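Local coordinates for protein phthiocerol synthesis polyketide synthase type I PpsC (Mycobacterium tuberculosis, PDB 7AHB) that helps build the phthiocerol chain of mycobacterial lipids, its acyltransferase domain here probably selecting an extender unit and loading it onto the acyl carrier protein, at residues Gly57-Gly62 against Lys101-Ile106; Ala69-Phe74 against Arg125-Thr130; Pro83-Val86 against Gly90-Leu93; Gln108-Leu113 against Ala161-Leu166; Val298-Ala303 against Pro321-Ser326. All coordinates share one frame; numbering follows the deposited sequence.

Interaction 1 (Gly57-Gly62 against Lys101-Ile106); sequences GSQWAG and KELVGI
Gln59 and Leu103 form a two-point bridge in which one side-chain amide pairs with both the N and the O of a single backbone residue. Gln59 belongs to the GRGSQ loop after strand 49-53, the counterpart of the GQGSQ motif of acyltransferases; Leu103 lies in the loop before helix 106-126. The backbone N-H of Leu103 donates to Gln59 OE1 at 2.6 Å, nearly straight at 165°. In return, Gln59 NE2 donates to Leu103 O over 3.0 Å, with the acceptor almost in the amide plane. Both bonds use an in-plane carbonyl lone pair, so each polar end of the amide has a partner and the flat group is fixed against a flip. The arrangement illustrates how an amide side chain can imitate a neighbouring strand where no strand exists. CG of Gln59 stands between its own N and carbonyl carbon (chi1 63°), and the rest of the chain runs out extended to the other loop. The buried Leu103 packs on Phe91 and Gln108, while Ile109 lies against Gln59. Nearer the surface, Glu102 CG comes alongside Gln59 OE1 at 3.7 Å, and Leu103 CB approaches Gln59 OE1 to 3.4 Å.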
# COMPACT_ATOMS: atom_id res chain seq x y z
N GLY A 57 -6.90 2.34 -1.53
CA GLY A 57 -7.20 3.65 -2.08
C GLY A 57 -7.91 4.49 -1.04
O GLY A 57 -8.85 4.02 -0.38
N SER A 58 -7.46 5.73 -0.86
CA SER A 58 -7.97 6.59 0.21
C SER A 58 -8.24 7.99 -0.32
O SER A 58 -7.97 8.99 0.35
CB SER A 58 -7.00 6.64 1.39
OG SER A 58 -6.38 5.37 1.58
N GLN A 59 -8.76 8.07 -1.54
CA GLN A 59 -9.04 9.37 -2.13
C GLN A 59 -9.93 10.21 -1.22
O GLN A 59 -10.87 9.70 -0.59
CB GLN A 59 -9.72 9.18 -3.49
CG GLN A 59 -11.09 8.49 -3.39
CD GLN A 59 -11.64 8.16 -4.77
OE1 GLN A 59 -11.58 9.00 -5.71
NE2 GLN A 59 -12.15 6.93 -4.93
N TRP A 60 -9.61 11.49 -1.13
CA TRP A 60 -10.47 12.45 -0.46
C TRP A 60 -10.68 13.65 -1.38
O TRP A 60 -9.83 13.94 -2.24
CB TRP A 60 -9.91 12.91 0.90
CG TRP A 60 -8.46 13.27 0.89
CD1 TRP A 60 -7.42 12.44 1.14
CD2 TRP A 60 -7.90 14.56 0.63
NE1 TRP A 60 -6.23 13.12 1.05
CE2 TRP A 60 -6.50 14.43 0.75
CE3 TRP A 60 -8.44 15.81 0.32
CZ2 TRP A 60 -5.64 15.51 0.54
CZ3 TRP A 60 -7.59 16.87 0.12
CH2 TRP A 60 -6.21 16.72 0.22
N ALA A 61 -11.81 14.33 -1.18
CA ALA A 61 -12.25 15.42 -2.05
C ALA A 61 -11.19 16.48 -2.19
O ALA A 61 -10.85 17.17 -1.23
CB ALA A 61 -13.53 16.03 -1.47
N GLY A 62 -10.72 16.66 -3.43
CA GLY A 62 -9.70 17.64 -3.71
C GLY A 62 -8.29 17.15 -3.48
O GLY A 62 -7.35 17.96 -3.50
N LYS A 101 -12.21 15.01 -9.07
CA LYS A 101 -13.16 13.98 -9.46
C LYS A 101 -12.95 12.73 -8.61
O LYS A 101 -11.83 12.42 -8.18
CB LYS A 101 -12.98 13.63 -10.94
CG LYS A 101 -12.87 14.83 -11.85
CD LYS A 101 -13.46 14.53 -13.22
CE LYS A 101 -12.70 15.25 -14.33
NZ LYS A 101 -11.98 14.25 -15.20
N GLU A 102 -14.04 12.02 -8.35
CA GLU A 102 -13.96 10.74 -7.68
C GLU A 102 -13.44 9.68 -8.65
O GLU A 102 -13.84 9.63 -9.81
CB GLU A 102 -15.32 10.33 -7.11
CG GLU A 102 -15.27 9.04 -6.34
CD GLU A 102 -16.61 8.67 -5.67
OE1 GLU A 102 -17.64 9.13 -6.12
OE2 GLU A 102 -16.60 7.91 -4.69
N LEU A 103 -12.53 8.85 -8.16
CA LEU A 103 -12.14 7.65 -8.89
C LEU A 103 -13.22 6.58 -8.67
O LEU A 103 -13.56 6.26 -7.53
CB LEU A 103 -10.78 7.15 -8.42
CG LEU A 103 -9.63 8.14 -8.53
CD1 LEU A 103 -8.49 7.76 -7.59
CD2 LEU A 103 -9.11 8.20 -9.98
N VAL A 104 -13.79 6.07 -9.77
CA VAL A 104 -14.91 5.14 -9.71
C VAL A 104 -14.50 3.83 -10.36
O VAL A 104 -14.06 3.82 -11.51
CB VAL A 104 -16.17 5.70 -10.40
CG1 VAL A 104 -17.29 4.64 -10.44
CG2 VAL A 104 -16.64 6.96 -9.70
N GLY A 105 -14.68 2.73 -9.65
CA GLY A 105 -14.32 1.43 -10.18
C GLY A 105 -12.92 1.04 -9.76
O GLY A 105 -12.03 1.88 -9.58
N ILE A 106 -12.73 -0.28 -9.59
CA ILE A 106 -11.45 -0.78 -9.07
C ILE A 106 -10.30 -0.36 -9.97
O ILE A 106 -9.17 -0.14 -9.49
CB ILE A 106 -11.52 -2.32 -8.91
CG1 ILE A 106 -12.69 -2.68 -8.02
CG2 ILE A 106 -10.24 -2.85 -8.35
CD1 ILE A 106 -12.62 -4.10 -7.43

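Interaction 2 (Ala69-Phe74 against Arg125-Thr130); sequences ADEPAF and RSYGVT. With NA (sodium ion), chain Q.
Tyr127 reaches Glu71 across the end of helix 106-126, which closes in a Schellman motif with Gly128 as its C-prime residue: Val129 N returns to Trp124 O, with Gly128 N to Arg125 O as the inner bond. Glu71 sits at another junction: it is the first residue to leave helix 65-70 and the N-cap position of helix 72-89. Side-chain torsions bring the two polar ends together. Glu71 turns CG away from its carbonyl carbon (chi1 -70°) and then folds again at chi2 (-64°), so the carboxylate swings toward the second segment although the CB bond does not point there. The tyrosine ring, for its part, projects across to the carboxylate at roughly a right angle, with the two planes 62° apart. Beside them, the Ser126 hydroxyl stays with its own helix, OG bonding to Leu123 O, while its methylene faces the first segment; the 3.3 Å between Ser126 CB and Ala73 CB is too close to be trusted. Glu71 OE1 faces the modelled sodium ion at 2.9 Å, long for sodium and so a loose hold; Ala73 is the other residue of this site. A hydrogen-bond donor and a cation on the same oxygen would be expected to favour the charged carboxylate. That donor is Tyr127 OH, which meets the syn lone pair of Glu71 OE1 over 2.7 Å and also lies 2.9 Å from Glu71 OE2.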
# COMPACT_ATOMS: atom_id res chain seq x y z
N ALA A 69 -0.64 22.68 -7.85
CA ALA A 69 -0.36 24.07 -8.13
C ALA A 69 0.82 24.63 -7.35
O ALA A 69 1.41 25.62 -7.79
CB ALA A 69 -1.59 24.93 -7.82
N ASP A 70 1.19 24.02 -6.22
CA ASP A 70 2.17 24.62 -5.32
C ASP A 70 3.45 23.82 -5.14
O ASP A 70 4.39 24.30 -4.51
CB ASP A 70 1.55 24.84 -3.92
CG ASP A 70 0.38 25.81 -3.95
OD1 ASP A 70 0.16 26.44 -5.00
OD2 ASP A 70 -0.34 25.94 -2.92
N GLU A 71 3.52 22.61 -5.68
CA GLU A 71 4.64 21.69 -5.45
C GLU A 71 5.10 21.18 -6.80
O GLU A 71 4.60 20.16 -7.30
CB GLU A 71 4.22 20.56 -4.51
CG GLU A 71 3.99 21.03 -3.08
CD GLU A 71 5.27 21.58 -2.42
OE1 GLU A 71 6.37 21.29 -2.92
OE2 GLU A 71 5.16 22.30 -1.41
N PRO A 72 6.07 21.87 -7.42
CA PRO A 72 6.48 21.50 -8.79
C PRO A 72 6.92 20.06 -8.94
O PRO A 72 6.66 19.46 -9.99
CB PRO A 72 7.62 22.48 -9.10
CG PRO A 72 7.33 23.67 -8.26
CD PRO A 72 6.67 23.15 -6.99
N ALA A 73 7.59 19.49 -7.94
CA ALA A 73 8.00 18.10 -8.06
C ALA A 73 6.80 17.18 -8.18
O ALA A 73 6.81 16.20 -8.94
CB ALA A 73 8.86 17.70 -6.87
N PHE A 74 5.75 17.46 -7.42
CA PHE A 74 4.53 16.67 -7.53
C PHE A 74 3.92 16.83 -8.91
O PHE A 74 3.55 15.84 -9.55
CB PHE A 74 3.55 17.09 -6.43
CG PHE A 74 2.26 16.32 -6.44
CD1 PHE A 74 2.18 15.06 -5.87
CD2 PHE A 74 1.12 16.86 -7.00
CE1 PHE A 74 0.99 14.34 -5.89
CE2 PHE A 74 -0.06 16.15 -7.01
CZ PHE A 74 -0.12 14.89 -6.46
N ARG A 125 11.19 13.37 -2.34
CA ARG A 125 12.54 13.45 -2.90
C ARG A 125 12.96 14.90 -3.11
O ARG A 125 14.13 15.25 -2.90
CB ARG A 125 12.60 12.69 -4.23
CG ARG A 125 13.94 12.88 -4.99
CD ARG A 125 14.12 11.73 -5.94
NE ARG A 125 15.34 11.66 -6.76
CZ ARG A 125 16.56 12.14 -6.48
NH1 ARG A 125 16.82 12.83 -5.36
NH2 ARG A 125 17.53 11.93 -7.36
N SER A 126 12.03 15.74 -3.55
CA SER A 126 12.36 17.14 -3.81
C SER A 126 12.72 17.89 -2.54
O SER A 126 13.34 18.95 -2.61
CB SER A 126 11.19 17.85 -4.51
OG SER A 126 10.11 18.09 -3.63
N TYR A 127 12.36 17.36 -1.37
CA TYR A 127 12.74 17.94 -0.09
C TYR A 127 13.83 17.13 0.60
O TYR A 127 14.03 17.28 1.82
CB TYR A 127 11.50 18.09 0.80
CG TYR A 127 10.57 19.16 0.32
CD1 TYR A 127 10.94 20.50 0.42
CD2 TYR A 127 9.35 18.86 -0.26
CE1 TYR A 127 10.11 21.51 -0.03
CE2 TYR A 127 8.50 19.87 -0.72
CZ TYR A 127 8.89 21.18 -0.60
OH TYR A 127 8.06 22.21 -1.04
N GLY A 128 14.54 16.28 -0.15
CA GLY A 128 15.70 15.58 0.37
C GLY A 128 15.40 14.33 1.15
O GLY A 128 16.30 13.82 1.84
N VAL A 129 14.18 13.80 1.05
CA VAL A 129 13.77 12.60 1.78
C VAL A 129 13.61 11.46 0.78
O VAL A 129 12.72 11.48 -0.08
CB VAL A 129 12.48 12.83 2.58
CG1 VAL A 129 12.06 11.54 3.27
CG2 VAL A 129 12.64 13.96 3.57
N THR A 130 14.47 10.45 0.88
CA THR A 130 14.42 9.28 0.02
C THR A 130 14.53 8.03 0.88
O THR A 130 15.10 8.06 1.98
CB THR A 130 15.56 9.29 -1.03
OG1 THR A 130 16.81 9.24 -0.35
CG2 THR A 130 15.52 10.53 -1.90
NA NA Q . 7.97 20.17 -5.11

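Interaction 3 (Pro83-Val86 against Gly90-Leu93); sequences PEFV and GFSL
The carbonyl O of Val86 is approached by two groups of Gly90 as helix 72-89 runs out: the amide N at 3.1 Å, a weak and bent hydrogen bond (128°), and Gly90 CA, 3.3 Å from Val86 O in a CA-H...O contact. Gly90 is the first residue to leave the helix and has positive phi, which turns the chain back past the last turns of that helix. The return brings Phe91 beside Phe85, and the two form a T-shaped (edge-to-face) aromatic pair. Phe91 presents an edge, and its CE1 hangs over one face of the Phe85 ring toward the rim, 3.7 Å from Phe85 CD1. The planes stand 83° apart. The CB of Phe91 points away from the helix, yet chi1 of 116°, an unusual value off the staggered positions, brings the ring back. The pair is a compact instance of an aromatic edge packing the loop back onto the helix it has just left. Next along, Ser92 is the N-cap of helix 93-98, its OG bonded to Asp95 N and to Glu82 of the preceding helix. Leu157 and Leu111 of two other helices also pack on Phe85, and Leu93 CD2 touches Phe85 CE2 at 3.6 Å.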
# COMPACT_ATOMS: atom_id res chain seq x y z
N PRO A 83 0.89 10.70 -19.87
CA PRO A 83 0.78 10.04 -21.18
C PRO A 83 0.55 8.54 -21.09
O PRO A 83 -0.26 7.99 -21.85
CB PRO A 83 2.13 10.38 -21.86
CG PRO A 83 2.59 11.60 -21.17
CD PRO A 83 2.14 11.46 -19.73
N GLU A 84 1.27 7.86 -20.21
CA GLU A 84 1.06 6.42 -20.08
C GLU A 84 -0.33 6.12 -19.53
O GLU A 84 -1.02 5.24 -20.05
CB GLU A 84 2.15 5.81 -19.21
CG GLU A 84 3.34 5.32 -20.01
CD GLU A 84 2.97 4.19 -20.98
OE1 GLU A 84 2.87 4.46 -22.19
OE2 GLU A 84 2.74 3.06 -20.53
N PHE A 85 -0.79 6.87 -18.52
CA PHE A 85 -2.14 6.68 -18.01
C PHE A 85 -3.19 6.80 -19.11
O PHE A 85 -4.09 5.96 -19.24
CB PHE A 85 -2.46 7.70 -16.93
CG PHE A 85 -2.10 7.25 -15.55
CD1 PHE A 85 -2.25 5.94 -15.15
CD2 PHE A 85 -1.58 8.15 -14.65
CE1 PHE A 85 -1.90 5.54 -13.90
CE2 PHE A 85 -1.22 7.75 -13.39
CZ PHE A 85 -1.39 6.45 -13.01
N VAL A 86 -3.11 7.89 -19.89
CA VAL A 86 -4.08 8.11 -20.95
C VAL A 86 -4.13 6.89 -21.87
O VAL A 86 -5.21 6.37 -22.20
CB VAL A 86 -3.74 9.40 -21.72
CG1 VAL A 86 -4.46 9.46 -23.05
CG2 VAL A 86 -4.13 10.61 -20.85
N GLY A 90 -7.02 4.80 -20.30
CA GLY A 90 -8.11 5.60 -20.80
C GLY A 90 -8.64 6.63 -19.82
O GLY A 90 -9.77 7.12 -19.99
N PHE A 91 -7.84 6.98 -18.82
CA PHE A 91 -8.26 7.82 -17.71
C PHE A 91 -7.15 8.82 -17.45
O PHE A 91 -5.97 8.53 -17.69
CB PHE A 91 -8.64 6.94 -16.48
CG PHE A 91 -7.77 7.12 -15.27
CD1 PHE A 91 -6.42 6.77 -15.28
CD2 PHE A 91 -8.31 7.62 -14.09
CE1 PHE A 91 -5.62 6.94 -14.15
CE2 PHE A 91 -7.53 7.78 -12.97
CZ PHE A 91 -6.19 7.44 -12.99
N SER A 92 -7.54 10.03 -17.05
CA SER A 92 -6.59 11.11 -16.80
C SER A 92 -6.47 11.35 -15.30
O SER A 92 -7.39 11.87 -14.67
CB SER A 92 -7.02 12.38 -17.53
OG SER A 92 -6.27 13.48 -17.07
N LEU A 93 -5.32 10.98 -14.73
CA LEU A 93 -5.09 11.31 -13.33
C LEU A 93 -4.97 12.82 -13.14
O LEU A 93 -5.44 13.36 -12.13
CB LEU A 93 -3.82 10.61 -12.83
CG LEU A 93 -3.50 10.92 -11.36
CD1 LEU A 93 -4.69 10.65 -10.45
CD2 LEU A 93 -2.28 10.10 -10.88

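Interaction 4 (Gln108-Leu113 against Ala161-Leu166); sequences QIQLGL and AVRSRL
An antiparallel pair of helices, 106-126 and 153-167, makes this contact in the helical part of the acyltransferase fold; their local axes pass 9.2 Å apart, with their N-to-C directions 158° apart. The polar joint is Gln110 with Arg163. Arg163 grips Gln110 side-on, with NE and NH2 both given to one oxygen: Arg163 NE to Gln110 OE1 is 2.8 Å and lies on a lone pair in the carbonyl plane, whereas Arg163 NH2 comes to Gln110 OE1 from above that plane at 2.5 Å, shorter than usual and of doubtful exact value. Arg163 has its CG anti to the backbone N and bends at chi3 (57°), and this turn carries the guanidinium across to the extended glutamine. Arg163 also packs on Met139, within the GHSMG sequence of the presumed nucleophile elbow, and its place probably corresponds to the arginine that in related acyltransferases receives the carboxylate of the extender unit. Gln110 would then be a second-shell residue, holding the guanidinium of Arg163 in place. Between the helices, Ser164 turns its OG to Thr160 O and lays its CB 3.7 Å from Gln110 OE1. Next to Gln110, Leu111 CD2 rests 4.0 Å from the backbone N of Ala161, about a turn before Ser164.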
# COMPACT_ATOMS: atom_id res chain seq x y z
N GLN A 108 -9.93 2.47 -11.92
CA GLN A 108 -9.56 3.86 -11.63
C GLN A 108 -8.96 4.00 -10.23
O GLN A 108 -7.99 4.74 -10.02
CB GLN A 108 -10.76 4.78 -11.80
CG GLN A 108 -11.09 5.06 -13.26
CD GLN A 108 -12.00 6.24 -13.43
OE1 GLN A 108 -12.56 6.75 -12.45
NE2 GLN A 108 -12.13 6.73 -14.69
N ILE A 109 -9.54 3.30 -9.25
CA ILE A 109 -9.05 3.38 -7.87
C ILE A 109 -7.60 2.90 -7.77
O ILE A 109 -6.74 3.57 -7.18
CB ILE A 109 -9.98 2.59 -6.92
CG1 ILE A 109 -11.29 3.35 -6.74
CG2 ILE A 109 -9.32 2.34 -5.60
CD1 ILE A 109 -12.39 2.54 -6.03
N GLN A 110 -7.31 1.72 -8.32
CA GLN A 110 -5.95 1.19 -8.22
C GLN A 110 -4.95 2.00 -9.05
O GLN A 110 -3.83 2.28 -8.60
CB GLN A 110 -5.94 -0.29 -8.66
CG GLN A 110 -6.62 -1.25 -7.67
CD GLN A 110 -6.09 -2.72 -7.81
OE1 GLN A 110 -5.04 -2.99 -8.45
NE2 GLN A 110 -6.82 -3.67 -7.19
N LEU A 111 -5.34 2.36 -10.28
CA LEU A 111 -4.44 3.15 -11.13
C LEU A 111 -4.18 4.52 -10.52
O LEU A 111 -3.03 4.99 -10.49
CB LEU A 111 -5.04 3.28 -12.52
CG LEU A 111 -4.92 2.04 -13.41
CD1 LEU A 111 -5.82 2.12 -14.61
CD2 LEU A 111 -3.43 1.89 -13.81
N GLY A 112 -5.24 5.21 -10.07
CA GLY A 112 -5.06 6.48 -9.40
C GLY A 112 -4.15 6.39 -8.18
O GLY A 112 -3.33 7.29 -7.93
N LEU A 113 -4.30 5.33 -7.39
CA LEU A 113 -3.49 5.20 -6.19
C LEU A 113 -2.00 5.11 -6.51
O LEU A 113 -1.17 5.78 -5.90
CB LEU A 113 -3.94 3.97 -5.41
CG LEU A 113 -3.09 3.59 -4.21
CD1 LEU A 113 -3.04 4.75 -3.20
CD2 LEU A 113 -3.59 2.28 -3.55
N ALA A 161 -2.91 -2.04 -14.17
CA ALA A 161 -4.00 -2.07 -15.15
C ALA A 161 -4.52 -3.48 -15.37
O ALA A 161 -5.73 -3.71 -15.39
CB ALA A 161 -3.52 -1.48 -16.47
N VAL A 162 -3.61 -4.44 -15.56
CA VAL A 162 -4.00 -5.82 -15.79
C VAL A 162 -4.74 -6.37 -14.57
O VAL A 162 -5.87 -6.85 -14.66
CB VAL A 162 -2.77 -6.69 -16.13
CG1 VAL A 162 -3.15 -8.16 -16.12
CG2 VAL A 162 -2.17 -6.29 -17.48
N ARG A 163 -4.09 -6.31 -13.40
CA ARG A 163 -4.67 -6.90 -12.20
C ARG A 163 -6.03 -6.29 -11.90
O ARG A 163 -6.99 -7.01 -11.62
CB ARG A 163 -3.75 -6.71 -10.99
CG ARG A 163 -4.32 -7.29 -9.69
CD ARG A 163 -3.51 -6.80 -8.48
NE ARG A 163 -3.49 -5.33 -8.45
CZ ARG A 163 -2.43 -4.60 -8.13
NH1 ARG A 163 -1.27 -5.18 -7.76
NH2 ARG A 163 -2.54 -3.29 -8.13
N SER A 164 -6.12 -4.95 -11.96
CA SER A 164 -7.38 -4.29 -11.61
C SER A 164 -8.49 -4.61 -12.61
O SER A 164 -9.66 -4.72 -12.22
CB SER A 164 -7.18 -2.77 -11.50
OG SER A 164 -6.87 -2.18 -12.73
N ARG A 165 -8.15 -4.77 -13.89
CA ARG A 165 -9.17 -5.17 -14.85
C ARG A 165 -9.67 -6.59 -14.59
O ARG A 165 -10.86 -6.88 -14.78
CB ARG A 165 -8.63 -5.07 -16.28
CG ARG A 165 -9.70 -5.37 -17.32
CD ARG A 165 -9.20 -6.36 -18.37
NE ARG A 165 -7.98 -5.89 -19.03
CZ ARG A 165 -6.80 -6.50 -18.98
NH1 ARG A 165 -6.65 -7.63 -18.29
NH2 ARG A 165 -5.75 -5.96 -19.61
N LEU A 166 -8.76 -7.48 -14.19
CA LEU A 166 -9.14 -8.84 -13.84
C LEU A 166 -10.02 -8.89 -12.59
O LEU A 166 -10.88 -9.76 -12.49
CB LEU A 166 -7.89 -9.70 -13.63
CG LEU A 166 -7.02 -9.88 -14.89
CD1 LEU A 166 -5.80 -10.72 -14.61
CD2 LEU A 166 -7.85 -10.53 -15.99

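Interaction 5 (Val298-Ala303 against Pro321-Ser326); sequences VRFHQA and PLLTHS. With SCN (thiocyanate ion), chain N.
Phe300 and Leu323 meet without any hydrogen bond between their segments, while a hydroxyl at the edge of the contact binds a thiocyanate ion, probably a remnant of the crystallisation liquor. The apolar touch is narrow. Phe300 CZ, at the far end of the ring, approaches Leu323 CD1 at 3.9 Å, and Leu323 CB stands only slightly farther from Phe300 CZ at 4.1 Å. The ring is carried there because CG lies anti to the backbone N (chi1 -176°), which throws the aromatic group out from the first turn of its helix toward the other segment. Ser326 adds a lighter touch: its CB sits at the ring edge, 4.4 Å from Phe300 CE2. The hydroxyl of Ser326 turns elsewhere, its OG donating a hydrogen bond to the thiocyanate N over 2.6 Å. Leu323 CD2 lies 3.6 Å from the thiocyanate C, so the two methyls of one leucine serve two neighbours, the ring and the ion. It is a simple case of a hydrophobic contact beside which a small anion is bound by the Ser326 hydroxyl. The surroundings suggest the active-site region: Phe300 makes an edge-to-face pair with His137, part of the likely nucleophile elbow, and Tyr201 and Pro204 fall in a YASP sequence probably corresponding to the extender-specificity motif of related acyltransferases. Helix 300-308 begins beside strand 197-201, through backbone bonds of Val298 and His301 with Tyr201, while the turn into helix 324-334 is tied by Leu322 and Leu323 to Glu316 at the end of strand 313-316.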
# COMPACT_ATOMS: atom_id res chain seq x y z
N VAL A 298 -0.77 -10.99 3.36
CA VAL A 298 0.16 -9.86 3.37
C VAL A 298 0.95 -9.90 4.67
O VAL A 298 0.38 -9.74 5.75
CB VAL A 298 -0.58 -8.52 3.23
CG1 VAL A 298 0.43 -7.36 3.32
CG2 VAL A 298 -1.37 -8.45 1.93
N ARG A 299 2.26 -10.11 4.58
CA ARG A 299 3.11 -10.24 5.77
C ARG A 299 3.59 -8.87 6.24
O ARG A 299 4.79 -8.58 6.32
CB ARG A 299 4.28 -11.16 5.47
CG ARG A 299 3.92 -12.48 4.87
CD ARG A 299 3.75 -13.56 5.92
NE ARG A 299 3.23 -14.79 5.35
CZ ARG A 299 2.93 -15.88 6.05
NH1 ARG A 299 3.14 -15.92 7.36
NH2 ARG A 299 2.43 -16.94 5.42
N PHE A 300 2.63 -8.01 6.56
CA PHE A 300 2.94 -6.61 6.86
C PHE A 300 3.59 -6.49 8.22
O PHE A 300 4.59 -5.81 8.37
CB PHE A 300 1.69 -5.73 6.78
CG PHE A 300 1.97 -4.27 6.98
CD1 PHE A 300 2.74 -3.57 6.07
CD2 PHE A 300 1.49 -3.61 8.08
CE1 PHE A 300 3.01 -2.23 6.26
CE2 PHE A 300 1.76 -2.27 8.28
CZ PHE A 300 2.52 -1.58 7.37
N HIS A 301 2.98 -7.10 9.25
CA HIS A 301 3.56 -7.16 10.58
C HIS A 301 5.02 -7.60 10.53
O HIS A 301 5.90 -6.94 11.10
CB HIS A 301 2.69 -8.10 11.43
CG HIS A 301 3.33 -8.60 12.68
ND1 HIS A 301 2.86 -9.71 13.35
CD2 HIS A 301 4.38 -8.15 13.40
CE1 HIS A 301 3.59 -9.92 14.42
NE2 HIS A 301 4.53 -8.99 14.48
N GLN A 302 5.31 -8.68 9.81
CA GLN A 302 6.66 -9.24 9.82
C GLN A 302 7.63 -8.35 9.04
O GLN A 302 8.79 -8.20 9.42
CB GLN A 302 6.62 -10.66 9.24
CG GLN A 302 5.72 -11.63 10.03
CD GLN A 302 4.27 -11.78 9.48
OE1 GLN A 302 3.73 -10.89 8.80
NE2 GLN A 302 3.63 -12.92 9.81
N ALA A 303 7.17 -7.75 7.95
CA ALA A 303 8.04 -6.85 7.19
C ALA A 303 8.42 -5.61 8.01
O ALA A 303 9.59 -5.19 8.00
CB ALA A 303 7.34 -6.43 5.89
N PRO A 321 -3.25 8.53 6.22
CA PRO A 321 -2.49 7.49 6.92
C PRO A 321 -3.41 6.44 7.53
O PRO A 321 -4.18 6.74 8.45
CB PRO A 321 -1.73 8.25 8.00
CG PRO A 321 -2.08 9.72 7.82
CD PRO A 321 -3.36 9.77 7.01
N LEU A 322 -3.36 5.21 7.03
CA LEU A 322 -4.13 4.14 7.64
C LEU A 322 -3.26 3.06 8.28
O LEU A 322 -3.81 2.21 8.99
CB LEU A 322 -5.05 3.50 6.60
CG LEU A 322 -6.19 4.39 6.07
CD1 LEU A 322 -6.84 3.68 4.86
CD2 LEU A 322 -7.24 4.72 7.13
N LEU A 323 -1.95 3.08 8.05
CA LEU A 323 -1.07 2.03 8.58
C LEU A 323 -0.18 2.49 9.73
O LEU A 323 0.50 1.65 10.35
CB LEU A 323 -0.19 1.48 7.47
CG LEU A 323 -0.89 0.98 6.21
CD1 LEU A 323 0.12 0.58 5.17
CD2 LEU A 323 -1.82 -0.15 6.57
N THR A 324 -0.14 3.78 10.03
CA THR A 324 0.84 4.27 10.99
C THR A 324 0.59 3.72 12.39
O THR A 324 1.55 3.46 13.13
CB THR A 324 0.86 5.80 10.98
OG1 THR A 324 -0.47 6.30 11.15
CG2 THR A 324 1.42 6.32 9.65
N HIS A 325 -0.68 3.49 12.76
CA HIS A 325 -0.94 2.88 14.06
C HIS A 325 -0.48 1.42 14.10
O HIS A 325 0.10 0.98 15.11
CB HIS A 325 -2.43 2.95 14.39
CG HIS A 325 -2.81 2.19 15.63
ND1 HIS A 325 -2.38 2.56 16.89
CD2 HIS A 325 -3.56 1.08 15.80
CE1 HIS A 325 -2.86 1.71 17.79
NE2 HIS A 325 -3.58 0.80 17.15
N SER A 326 -0.73 0.66 13.04
CA SER A 326 -0.26 -0.72 12.98
C SER A 326 1.26 -0.78 12.97
O SER A 326 1.87 -1.66 13.60
CB SER A 326 -0.81 -1.42 11.73
OG SER A 326 -2.22 -1.55 11.82
S SCN N . -4.02 -3.60 7.21
C SCN N . -3.58 -2.54 8.62
N SCN N . -3.31 -1.87 9.49

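In the fold
Along the chain, interaction 3 is nested inside the loops closed by interactions 1 and 2; interaction 2 crosses both 1 and 4, and interaction 5 follows all the others. Interactions 1, 3 and 4 form a connected cluster: their centres lie 12 to 15 Å apart, and Leu103, Phe91, Gln108 and Leu111 pass the packing from one to the next. Helix 106-126 carries both 2 and 4, whose centres are about 25 Å apart, and helix 72-89 carries 2 and 3. Interaction 5 is about 30 Å from interaction 3, centre to centre, yet Leu322 touches Ser58 of interaction 1. Interactions 1 to 4 pack the helices of the acyltransferase domain; of the five, 4 and 5 come near the presumed nucleophile elbow.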